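Local coordinates for protein ORF 37 (Human herpesvirus 8 type M, PDB 3POV) that cuts DNA as an exonuclease and endonuclease, processing non-linear or branched viral DNA so that unit-length linear genomes can be packaged, at residues A[8-13]-A[35-40]; A[208-213]-A[220-225]; A[292-297]-A[307-312]; A[341-346]-A[362-367]. One frame throughout, in Å; residues are numbered along the deposited sequence.

Contact 1 of 4, residues A[8-13]-A[35-40]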
# COMPACT_ATOMS: atom_id res chain seq x y z
N THR A 8 -25.61 13.75 5.79
CA THR A 8 -26.18 12.86 6.80
C THR A 8 -25.10 12.14 7.61
O THR A 8 -25.04 10.91 7.60
CB THR A 8 -27.12 11.82 6.15
N PRO A 9 -24.24 12.90 8.31
CA PRO A 9 -23.11 12.33 9.07
C PRO A 9 -23.56 11.42 10.20
O PRO A 9 -24.43 11.79 10.99
CB PRO A 9 -22.42 13.57 9.63
CG PRO A 9 -23.49 14.61 9.69
CD PRO A 9 -24.37 14.35 8.51
N ALA A 10 -22.97 10.23 10.29
CA ALA A 10 -23.37 9.23 11.27
C ALA A 10 -22.68 9.40 12.63
O ALA A 10 -21.56 9.90 12.71
CB ALA A 10 -23.12 7.83 10.72
N ASP A 11 -23.37 8.98 13.68
CA ASP A 11 -22.84 9.06 15.04
C ASP A 11 -22.35 7.70 15.50
O ASP A 11 -23.06 6.70 15.40
CB ASP A 11 -23.93 9.58 16.00
CG ASP A 11 -23.47 9.62 17.45
OD1 ASP A 11 -22.25 9.74 17.69
OD2 ASP A 11 -24.33 9.56 18.35
N LEU A 12 -21.12 7.66 16.01
CA LEU A 12 -20.52 6.42 16.48
C LEU A 12 -21.06 6.03 17.86
O LEU A 12 -20.95 4.88 18.28
CB LEU A 12 -19.00 6.57 16.52
CG LEU A 12 -18.15 5.31 16.36
CD1 LEU A 12 -18.72 4.40 15.29
CD2 LEU A 12 -16.72 5.70 16.02
N PHE A 13 -21.64 7.01 18.55
CA PHE A 13 -22.20 6.78 19.88
C PHE A 13 -23.72 6.93 19.88
O PHE A 13 -24.26 7.85 20.49
CB PHE A 13 -21.59 7.75 20.89
CG PHE A 13 -20.12 7.52 21.14
CD1 PHE A 13 -19.71 6.54 22.03
CD2 PHE A 13 -19.17 8.28 20.49
CE1 PHE A 13 -18.36 6.33 22.27
CE2 PHE A 13 -17.82 8.07 20.73
CZ PHE A 13 -17.42 7.09 21.62
N ALA A 35 -17.35 8.11 6.28
CA ALA A 35 -16.14 8.90 6.47
C ALA A 35 -16.22 9.69 7.77
O ALA A 35 -15.21 10.23 8.24
CB ALA A 35 -15.92 9.83 5.29
N SER A 36 -17.42 9.76 8.35
CA SER A 36 -17.63 10.48 9.60
C SER A 36 -17.53 9.56 10.82
O SER A 36 -17.63 10.03 11.96
CB SER A 36 -18.97 11.21 9.57
OG SER A 36 -20.02 10.35 9.17
N LEU A 37 -17.34 8.27 10.59
CA LEU A 37 -17.15 7.31 11.67
C LEU A 37 -15.68 6.99 11.84
O LEU A 37 -15.32 5.89 12.24
CB LEU A 37 -17.90 6.00 11.37
CG LEU A 37 -19.42 6.07 11.30
CD1 LEU A 37 -19.99 4.69 10.98
CD2 LEU A 37 -19.98 6.59 12.61
N SER A 38 -14.83 7.97 11.52
CA SER A 38 -13.39 7.75 11.53
C SER A 38 -12.79 7.96 12.91
O SER A 38 -13.43 8.50 13.81
CB SER A 38 -12.71 8.67 10.52
OG SER A 38 -12.78 10.02 10.96
N PHE A 39 -11.54 7.55 13.07
CA PHE A 39 -10.83 7.73 14.33
C PHE A 39 -10.82 9.20 14.75
O PHE A 39 -11.12 9.53 15.90
CB PHE A 39 -9.40 7.18 14.21
CG PHE A 39 -8.69 7.01 15.53
CD1 PHE A 39 -9.28 6.29 16.56
CD2 PHE A 39 -7.43 7.55 15.73
CE1 PHE A 39 -8.63 6.13 17.77
CE2 PHE A 39 -6.78 7.38 16.93
CZ PHE A 39 -7.38 6.67 17.95
N SER A 40 -10.48 10.09 13.82
CA SER A 40 -10.43 11.53 14.09
C SER A 40 -11.76 12.04 14.65
O SER A 40 -11.78 12.75 15.66
CB SER A 40 -10.08 12.31 12.82
OG SER A 40 -8.85 11.87 12.28

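Contact 2 of 4, residues A[208-213]-A[220-225]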
# COMPACT_ATOMS: atom_id res chain seq x y z
N GLY A 208 -7.43 -7.13 2.98
CA GLY A 208 -8.20 -6.07 3.59
C GLY A 208 -7.30 -5.04 4.22
O GLY A 208 -6.08 -5.09 4.06
N PHE A 209 -7.89 -4.10 4.95
CA PHE A 209 -7.10 -3.13 5.68
C PHE A 209 -6.42 -3.77 6.89
O PHE A 209 -7.07 -4.40 7.73
CB PHE A 209 -7.96 -1.94 6.10
CG PHE A 209 -7.19 -0.86 6.78
CD1 PHE A 209 -6.31 -0.07 6.06
CD2 PHE A 209 -7.35 -0.62 8.13
CE1 PHE A 209 -5.59 0.94 6.68
CE2 PHE A 209 -6.64 0.39 8.75
CZ PHE A 209 -5.76 1.17 8.02
N MET A 210 -5.10 -3.60 6.98
CA MET A 210 -4.29 -4.20 8.04
C MET A 210 -3.71 -3.17 9.00
O MET A 210 -2.72 -2.51 8.71
CB MET A 210 -3.16 -5.03 7.44
CG MET A 210 -3.61 -6.32 6.80
SD MET A 210 -2.30 -7.16 5.90
CE MET A 210 -2.22 -6.15 4.43
N GLN A 211 -4.34 -3.04 10.16
CA GLN A 211 -3.83 -2.18 11.22
C GLN A 211 -2.67 -2.82 11.96
O GLN A 211 -2.60 -4.04 12.09
CB GLN A 211 -4.94 -1.86 12.21
CG GLN A 211 -6.05 -1.03 11.63
CD GLN A 211 -7.33 -1.15 12.42
OE1 GLN A 211 -7.85 -0.16 12.93
NE2 GLN A 211 -7.84 -2.37 12.54
N SER A 212 -1.76 -1.98 12.44
CA SER A 212 -0.70 -2.44 13.33
C SER A 212 -1.32 -2.88 14.65
O SER A 212 -1.93 -2.09 15.36
CB SER A 212 0.30 -1.32 13.58
OG SER A 212 1.36 -1.79 14.40
N PRO A 213 -1.17 -4.17 14.98
CA PRO A 213 -1.71 -4.61 16.27
C PRO A 213 -0.87 -4.10 17.44
O PRO A 213 -1.37 -4.04 18.56
CB PRO A 213 -1.63 -6.14 16.18
CG PRO A 213 -0.54 -6.39 15.19
CD PRO A 213 -0.60 -5.27 14.20
N VAL A 220 -1.79 -0.75 6.44
CA VAL A 220 -1.65 -0.95 5.01
C VAL A 220 -2.62 -1.99 4.48
O VAL A 220 -3.39 -2.59 5.22
CB VAL A 220 -0.23 -1.42 4.65
CG1 VAL A 220 0.81 -0.43 5.15
CG2 VAL A 220 0.01 -2.82 5.21
N SER A 221 -2.56 -2.19 3.16
CA SER A 221 -3.16 -3.34 2.52
C SER A 221 -2.19 -3.83 1.45
O SER A 221 -1.46 -3.03 0.87
CB SER A 221 -4.51 -3.00 1.90
OG SER A 221 -5.16 -4.17 1.45
N LEU A 222 -2.16 -5.13 1.22
CA LEU A 222 -1.31 -5.70 0.20
C LEU A 222 -2.10 -5.87 -1.09
O LEU A 222 -3.32 -6.01 -1.06
CB LEU A 222 -0.77 -7.06 0.66
CG LEU A 222 -0.08 -7.08 2.01
CD1 LEU A 222 0.21 -8.50 2.45
CD2 LEU A 222 1.20 -6.25 1.97
N ASP A 223 -1.39 -5.88 -2.22
CA ASP A 223 -2.03 -6.02 -3.53
C ASP A 223 -2.16 -7.48 -3.94
O ASP A 223 -3.22 -7.92 -4.36
CB ASP A 223 -1.23 -5.27 -4.60
CG ASP A 223 -1.30 -3.78 -4.42
OD1 ASP A 223 -2.40 -3.25 -4.16
OD2 ASP A 223 -0.24 -3.13 -4.54
N PHE A 224 -1.06 -8.21 -3.84
CA PHE A 224 -1.02 -9.57 -4.36
C PHE A 224 0.05 -10.39 -3.65
O PHE A 224 1.10 -9.87 -3.30
CB PHE A 224 -0.77 -9.54 -5.88
CG PHE A 224 -0.56 -10.90 -6.49
CD1 PHE A 224 -1.64 -11.71 -6.80
CD2 PHE A 224 0.71 -11.37 -6.76
CE1 PHE A 224 -1.45 -12.96 -7.36
CE2 PHE A 224 0.91 -12.63 -7.32
CZ PHE A 224 -0.18 -13.42 -7.62
N ALA A 225 -0.23 -11.67 -3.43
CA ALA A 225 0.77 -12.57 -2.88
C ALA A 225 0.76 -13.93 -3.57
O ALA A 225 -0.30 -14.53 -3.76
CB ALA A 225 0.59 -12.72 -1.38

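Contact 3 of 4, residues A[292-297]-A[307-312]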
# COMPACT_ATOMS: atom_id res chain seq x y z
N GLU A 292 17.19 5.98 -13.64
CA GLU A 292 18.21 7.00 -13.47
C GLU A 292 19.56 6.37 -13.19
O GLU A 292 19.66 5.43 -12.39
CB GLU A 292 17.84 7.95 -12.33
CG GLU A 292 18.89 9.00 -12.02
CD GLU A 292 18.55 9.80 -10.78
OE1 GLU A 292 18.57 9.23 -9.68
OE2 GLU A 292 18.26 11.02 -10.91
N TYR A 293 20.60 6.87 -13.85
CA TYR A 293 21.95 6.40 -13.60
C TYR A 293 22.56 7.09 -12.39
O TYR A 293 22.66 8.32 -12.35
CB TYR A 293 22.85 6.61 -14.82
CG TYR A 293 24.32 6.42 -14.50
CD1 TYR A 293 24.89 5.16 -14.47
CD2 TYR A 293 25.13 7.51 -14.21
CE1 TYR A 293 26.22 4.98 -14.17
CE2 TYR A 293 26.47 7.35 -13.91
CZ TYR A 293 27.01 6.08 -13.89
OH TYR A 293 28.34 5.90 -13.59
N VAL A 294 22.96 6.31 -11.40
CA VAL A 294 23.54 6.85 -10.18
C VAL A 294 24.99 6.39 -10.06
O VAL A 294 25.25 5.22 -9.78
CB VAL A 294 22.76 6.40 -8.94
CG1 VAL A 294 23.31 7.07 -7.70
CG2 VAL A 294 21.28 6.72 -9.10
N GLY A 295 25.93 7.31 -10.27
CA GLY A 295 27.34 6.99 -10.22
C GLY A 295 27.87 6.78 -8.82
O GLY A 295 27.10 6.73 -7.85
N LEU A 296 29.19 6.66 -8.69
CA LEU A 296 29.82 6.44 -7.40
C LEU A 296 29.79 7.67 -6.51
O LEU A 296 30.19 8.76 -6.92
CB LEU A 296 31.26 5.95 -7.56
CG LEU A 296 31.44 4.45 -7.77
CD1 LEU A 296 32.88 4.06 -7.50
CD2 LEU A 296 30.49 3.67 -6.87
N GLY A 297 29.33 7.49 -5.27
CA GLY A 297 29.29 8.57 -4.31
C GLY A 297 28.26 9.61 -4.71
O GLY A 297 28.30 10.75 -4.25
N VAL A 307 16.81 2.70 -10.35
CA VAL A 307 18.17 3.20 -10.53
C VAL A 307 19.09 2.16 -11.18
O VAL A 307 18.82 0.96 -11.15
CB VAL A 307 18.79 3.69 -9.21
CG1 VAL A 307 18.06 4.93 -8.70
CG2 VAL A 307 18.78 2.58 -8.16
N ALA A 308 20.17 2.65 -11.78
CA ALA A 308 21.22 1.80 -12.30
C ALA A 308 22.55 2.31 -11.78
O ALA A 308 22.80 3.52 -11.77
CB ALA A 308 21.20 1.80 -13.81
N TYR A 309 23.41 1.40 -11.33
CA TYR A 309 24.71 1.78 -10.77
C TYR A 309 25.84 1.50 -11.75
O TYR A 309 26.94 2.03 -11.59
CB TYR A 309 24.95 1.07 -9.43
CG TYR A 309 23.90 1.41 -8.40
CD1 TYR A 309 23.87 2.66 -7.81
CD2 TYR A 309 22.93 0.48 -8.03
CE1 TYR A 309 22.91 2.98 -6.88
CE2 TYR A 309 21.97 0.80 -7.10
CZ TYR A 309 21.96 2.05 -6.52
OH TYR A 309 21.00 2.38 -5.60
N ASP A 310 25.58 0.67 -12.75
CA ASP A 310 26.59 0.32 -13.73
C ASP A 310 26.64 1.36 -14.84
O ASP A 310 25.62 1.73 -15.41
CB ASP A 310 26.31 -1.07 -14.30
CG ASP A 310 27.50 -1.64 -15.06
OD1 ASP A 310 28.57 -0.99 -15.07
OD2 ASP A 310 27.37 -2.73 -15.64
N GLN A 311 27.85 1.84 -15.14
CA GLN A 311 28.02 2.93 -16.09
C GLN A 311 27.45 2.63 -17.47
O GLN A 311 27.19 3.54 -18.26
CB GLN A 311 29.50 3.30 -16.20
CG GLN A 311 29.75 4.79 -16.25
CD GLN A 311 30.55 5.19 -17.46
OE1 GLN A 311 30.06 5.16 -18.59
NE2 GLN A 311 31.81 5.58 -17.23
N GLU A 312 27.24 1.35 -17.77
CA GLU A 312 26.61 0.94 -19.02
C GLU A 312 25.21 1.53 -19.16
O GLU A 312 24.62 1.53 -20.24
CB GLU A 312 26.54 -0.59 -19.10
CG GLU A 312 25.91 -1.23 -17.89
CD GLU A 312 25.43 -2.64 -18.16
OE1 GLU A 312 25.01 -2.92 -19.31
OE2 GLU A 312 25.45 -3.46 -17.22

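Contact 4 of 4, residues A[341-346]-A[362-367]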
# COMPACT_ATOMS: atom_id res chain seq x y z
N GLU A 341 19.01 -8.62 -9.23
CA GLU A 341 18.53 -7.86 -10.38
C GLU A 341 17.03 -8.04 -10.63
O GLU A 341 16.42 -9.02 -10.18
CB GLU A 341 19.31 -8.26 -11.64
CG GLU A 341 20.81 -8.13 -11.50
CD GLU A 341 21.55 -8.53 -12.77
OE1 GLU A 341 20.88 -8.81 -13.78
OE2 GLU A 341 22.80 -8.56 -12.75
N SER A 342 16.44 -7.09 -11.35
CA SER A 342 15.04 -7.15 -11.73
C SER A 342 14.81 -8.21 -12.79
O SER A 342 15.76 -8.69 -13.41
CB SER A 342 14.57 -5.80 -12.28
OG SER A 342 14.63 -4.78 -11.31
N ASP A 343 13.55 -8.58 -12.99
CA ASP A 343 13.16 -9.41 -14.12
C ASP A 343 12.30 -8.59 -15.07
O ASP A 343 11.27 -8.04 -14.67
CB ASP A 343 12.38 -10.64 -13.66
CG ASP A 343 13.24 -11.61 -12.88
OD1 ASP A 343 14.10 -12.27 -13.49
OD2 ASP A 343 13.05 -11.71 -11.64
N VAL A 344 12.74 -8.49 -16.32
CA VAL A 344 12.01 -7.73 -17.33
C VAL A 344 11.20 -8.66 -18.23
O VAL A 344 11.75 -9.58 -18.83
CB VAL A 344 12.98 -6.90 -18.20
CG1 VAL A 344 12.21 -5.99 -19.13
CG2 VAL A 344 13.93 -6.10 -17.32
N TYR A 345 9.90 -8.42 -18.31
CA TYR A 345 9.04 -9.22 -19.18
C TYR A 345 8.49 -8.40 -20.34
O TYR A 345 7.67 -7.50 -20.14
CB TYR A 345 7.87 -9.83 -18.40
CG TYR A 345 8.30 -10.72 -17.26
CD1 TYR A 345 8.40 -12.09 -17.43
CD2 TYR A 345 8.60 -10.18 -16.02
CE1 TYR A 345 8.80 -12.91 -16.39
CE2 TYR A 345 8.99 -10.99 -14.98
CZ TYR A 345 9.09 -12.35 -15.17
OH TYR A 345 9.48 -13.16 -14.12
N VAL A 346 8.95 -8.70 -21.54
CA VAL A 346 8.38 -8.13 -22.75
C VAL A 346 7.13 -8.91 -23.09
O VAL A 346 7.18 -10.13 -23.29
CB VAL A 346 9.38 -8.18 -23.93
CG1 VAL A 346 8.70 -7.74 -25.23
CG2 VAL A 346 10.60 -7.32 -23.64
N ARG A 362 11.78 -12.95 -21.50
CA ARG A 362 12.07 -12.62 -20.11
C ARG A 362 13.58 -12.56 -19.91
O ARG A 362 14.29 -13.52 -20.20
CB ARG A 362 11.49 -13.69 -19.18
CG ARG A 362 12.02 -13.62 -17.76
CD ARG A 362 12.35 -15.01 -17.23
NE ARG A 362 11.36 -15.47 -16.25
CZ ARG A 362 11.48 -15.29 -14.93
NH1 ARG A 362 10.54 -15.75 -14.11
NH2 ARG A 362 12.53 -14.66 -14.44
N PHE A 363 14.07 -11.43 -19.42
CA PHE A 363 15.49 -11.32 -19.13
C PHE A 363 15.74 -10.52 -17.87
O PHE A 363 14.91 -9.72 -17.44
CB PHE A 363 16.25 -10.72 -20.31
CG PHE A 363 15.76 -9.36 -20.73
CD1 PHE A 363 16.43 -8.21 -20.33
CD2 PHE A 363 14.63 -9.23 -21.51
CE1 PHE A 363 15.98 -6.96 -20.71
CE2 PHE A 363 14.17 -7.98 -21.89
CZ PHE A 363 14.85 -6.84 -21.49
N LYS A 364 16.90 -10.74 -17.26
CA LYS A 364 17.27 -10.01 -16.07
C LYS A 364 17.94 -8.69 -16.44
O LYS A 364 18.45 -8.54 -17.55
CB LYS A 364 18.19 -10.86 -15.19
CG LYS A 364 17.63 -12.25 -14.90
CD LYS A 364 18.16 -12.79 -13.58
CE LYS A 364 17.37 -12.25 -12.40
NZ LYS A 364 16.13 -13.04 -12.13
N ALA A 365 17.90 -7.74 -15.52
CA ALA A 365 18.55 -6.45 -15.73
C ALA A 365 19.07 -5.89 -14.41
O ALA A 365 18.37 -5.95 -13.40
CB ALA A 365 17.59 -5.46 -16.39
N ASN A 366 20.29 -5.37 -14.44
CA ASN A 366 20.84 -4.68 -13.28
C ASN A 366 20.18 -3.31 -13.07
O ASN A 366 20.82 -2.26 -13.18
CB ASN A 366 22.36 -4.54 -13.40
CG ASN A 366 22.79 -3.88 -14.70
OD1 ASN A 366 22.03 -3.86 -15.67
ND2 ASN A 366 24.00 -3.35 -14.73
N LEU A 367 18.88 -3.35 -12.80
CA LEU A 367 18.14 -2.17 -12.39
C LEU A 367 17.58 -2.44 -10.99
O LEU A 367 17.09 -3.54 -10.72
CB LEU A 367 17.02 -1.86 -13.38
CG LEU A 367 17.50 -1.47 -14.79
CD1 LEU A 367 16.33 -1.26 -15.75
CD2 LEU A 367 18.37 -0.23 -14.72

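Contact 1 of 4, residues A[8-13]-A[35-40]
Leu12 and Leu37 meet methyl to methyl where the N-terminal loop 8-13 runs past the turn leading into helix 39-43, in the helical N-terminal part of this PD-(D/E)XK-family nuclease. The two leucine side chains pass each other at a slant, Leu12 CD1 lying 3.7 Å from Leu37 CD2. Leu37 CG stands anti to the carbonyl carbon (chi1 -65°), and CD2 is the branch that faces the loop. The same methyl also packs on Ala10 CB at 3.9 Å, so one branch of Leu37 serves two loop residues. Beyond them, Lys75 of helix 63-80 touches both leucines, and Leu18 of helix 18-21 touches Ala10 and Leu37.

Polar contact is confined to one place. Ser36 points its side chain at the loop, OG rotated between its own N and C (chi1 50°), and this hydroxyl also hydrogen-bonds to Val33 O. Farther along, Asp11 turns away from the contact and forms an Asx turn, its OD1 accepting from Phe13 N at 2.9 Å from above the carboxylate plane and also hydrogen-bonding to His45 NE2. Between the two segments, the backbone Ala10 N donates to Ser36 OG over 3.2 Å, with 146° at the hydrogen.

Contact 2 of 4, residues A[208-213]-A[220-225]
A short antiparallel pairing of strands 210-211 and 218-220, in a small three-strand sheet, leads into the magnesium site: Asp223, three positions past Val220, is a ligand of the metal together with Glu246 and Ile247. Met210 and Val220 form an antiparallel hydrogen-bonded pair. Met210 N donates to Val220 O at 2.7 Å, approaching nearly along the C=O axis, whereas Val220 N reaches Met210 O at 3.0 Å with the donor tilted 32° from the carbonyl plane.

Both side chains of the pair project from the same face of the sheet. Met210 is bent at its thioether (chi3 -76°), which carries CE back over the partner segment: the methyl sits 3.4 Å from Leu222 CG and 4.1 Å from Val220 CG2. The Met210 and Leu222 side chains cross at about a right angle, with the terminal methyl of Met210 on the branch point of Leu222. Helix 374-388 lies against this apolar group, Leu381 and Ile385 touching Val220 and Val386 touching Leu222. On the flank of the pairing, Ser221 OG lies 2.9 Å from Gly208 O, and Trp137 of helix 137-140 touches both Ser221 and Phe209.

Asp223 OD2 accepts from Ile247 N and lies close to Glu246 OE1. Two backbone bonds and a buried methionine methyl are consistent with holding the chain in place just ahead of a metal ligand; the like charges brought together beyond it are probably offset by the magnesium ion.

Contact 3 of 4, residues A[292-297]-A[307-312]
Tyr293 lays its ring alongside the chain at 310-311, with CE1 3.5 Å from Asp310 O, which lies at the ring edge near its plane. Its hydroxyl goes further: OH approaches Gln311 CG to 3.2 Å, and the Tyr293 ring and Gln311 amide planes stand 84° apart. CG of Tyr293 trans to N (chi1 167°) sends the ring along the partner segment. Val294, next in sequence, meets two residues: CG2 packs on Val307 CG1 at 3.7 Å, while CB lies 4.0 Å from Tyr309 CE1, the valine and tyrosine side chains running side by side in the same direction.

Behind these side chains is a short parallel pairing of strands 291-293 and 306-308, at the outer end of the large mixed sheet of the nuclease fold. Ala308 sits between two bonds. Its N donates to Glu292 O at 2.9 Å, and its O accepts from Val294 N at 2.8 Å with an almost straight N-H...O angle of 174°.

Outward again, strand 306-308 is flanked on its other side by strand 359-369, where Leu367 touches Ala308 and Phe368 shares backbone bonding with Val307. Glu292 turns its carboxylate elsewhere, OE2 taking a hydrogen bond from Ser301 OG and a salt bridge from Lys320 NZ, and its side chain packs against a phosphate of the bound DNA.

Contact 4 of 4, residues A[341-346]-A[362-367]
With chi1 of 166°, Arg362 starts out trans to its backbone N and then bends at chi2 and chi3, bringing the guanidinium edge to Asp343; Lys364 curls at chi3 and chi4 from the other direction along the strand. Both cations thereby reach a single oxygen in a salt-bridge network. Asp343 OD1 forms salt bridges with Lys364 NZ at 2.6 Å, met on the syn side, and with Arg362 NH2 at 3.0 Å. The carboxylate and guanidinium planes are 73° apart, while Tyr345 OH lies over one guanidinium face.

These residues occupy one face of the antiparallel hairpin 342-347/359-369, in which the axes of segments 342-346 and 362-365 lie at 145° and approach to 4.6 Å. On the other face Val344 sits over the Phe363 ring, its CB 3.9 Å from the ring centroid in a CH-pi contact; Val346 CG2 reaches the ring edge instead. Val344 CG2 touches Ala365 CB, and Leu279 of helix 276-283 packs on both Val344 and Phe363. The backbones of Val344 and Phe363 bond in both directions, Val344 N to Phe363 O at 2.7 Å and Phe363 N to Val344 O at 3.0 Å.

Near the end of the pairing, Ser342 OG donates to Leu367 O at 2.8 Å from above the carbonyl plane and also bonds to Thr442 OG1. The two faces are thus chemically distinct: one largely apolar, with the Ser342 hydroxyl at its end, the other with two cations sharing an oxygen, which would probably favour a deprotonated Asp343.

Overall arrangement
From the N terminus, contact 1 closes first: after a helical excursion the chain returns at 35-40 to pack on its opening loop. Contact 2 follows as a short local closure leading into the metal site, its centre about 23 Å from that of contact 1. Contact 3 then closes a loop between the last two strands at one end of the large sheet, and contact 4 closes the hairpin beside it. All four lie in series; none nests or crosses. Contacts 3 and 4 touch directly, Glu312 OE2 reaching Asn366 ND2, and strands 306-308 and 359-369 are sheet neighbours. Contact 2 reaches this sheet through strand 224-226, whereas contact 1 lies across the chain's centre from contacts 3 and 4.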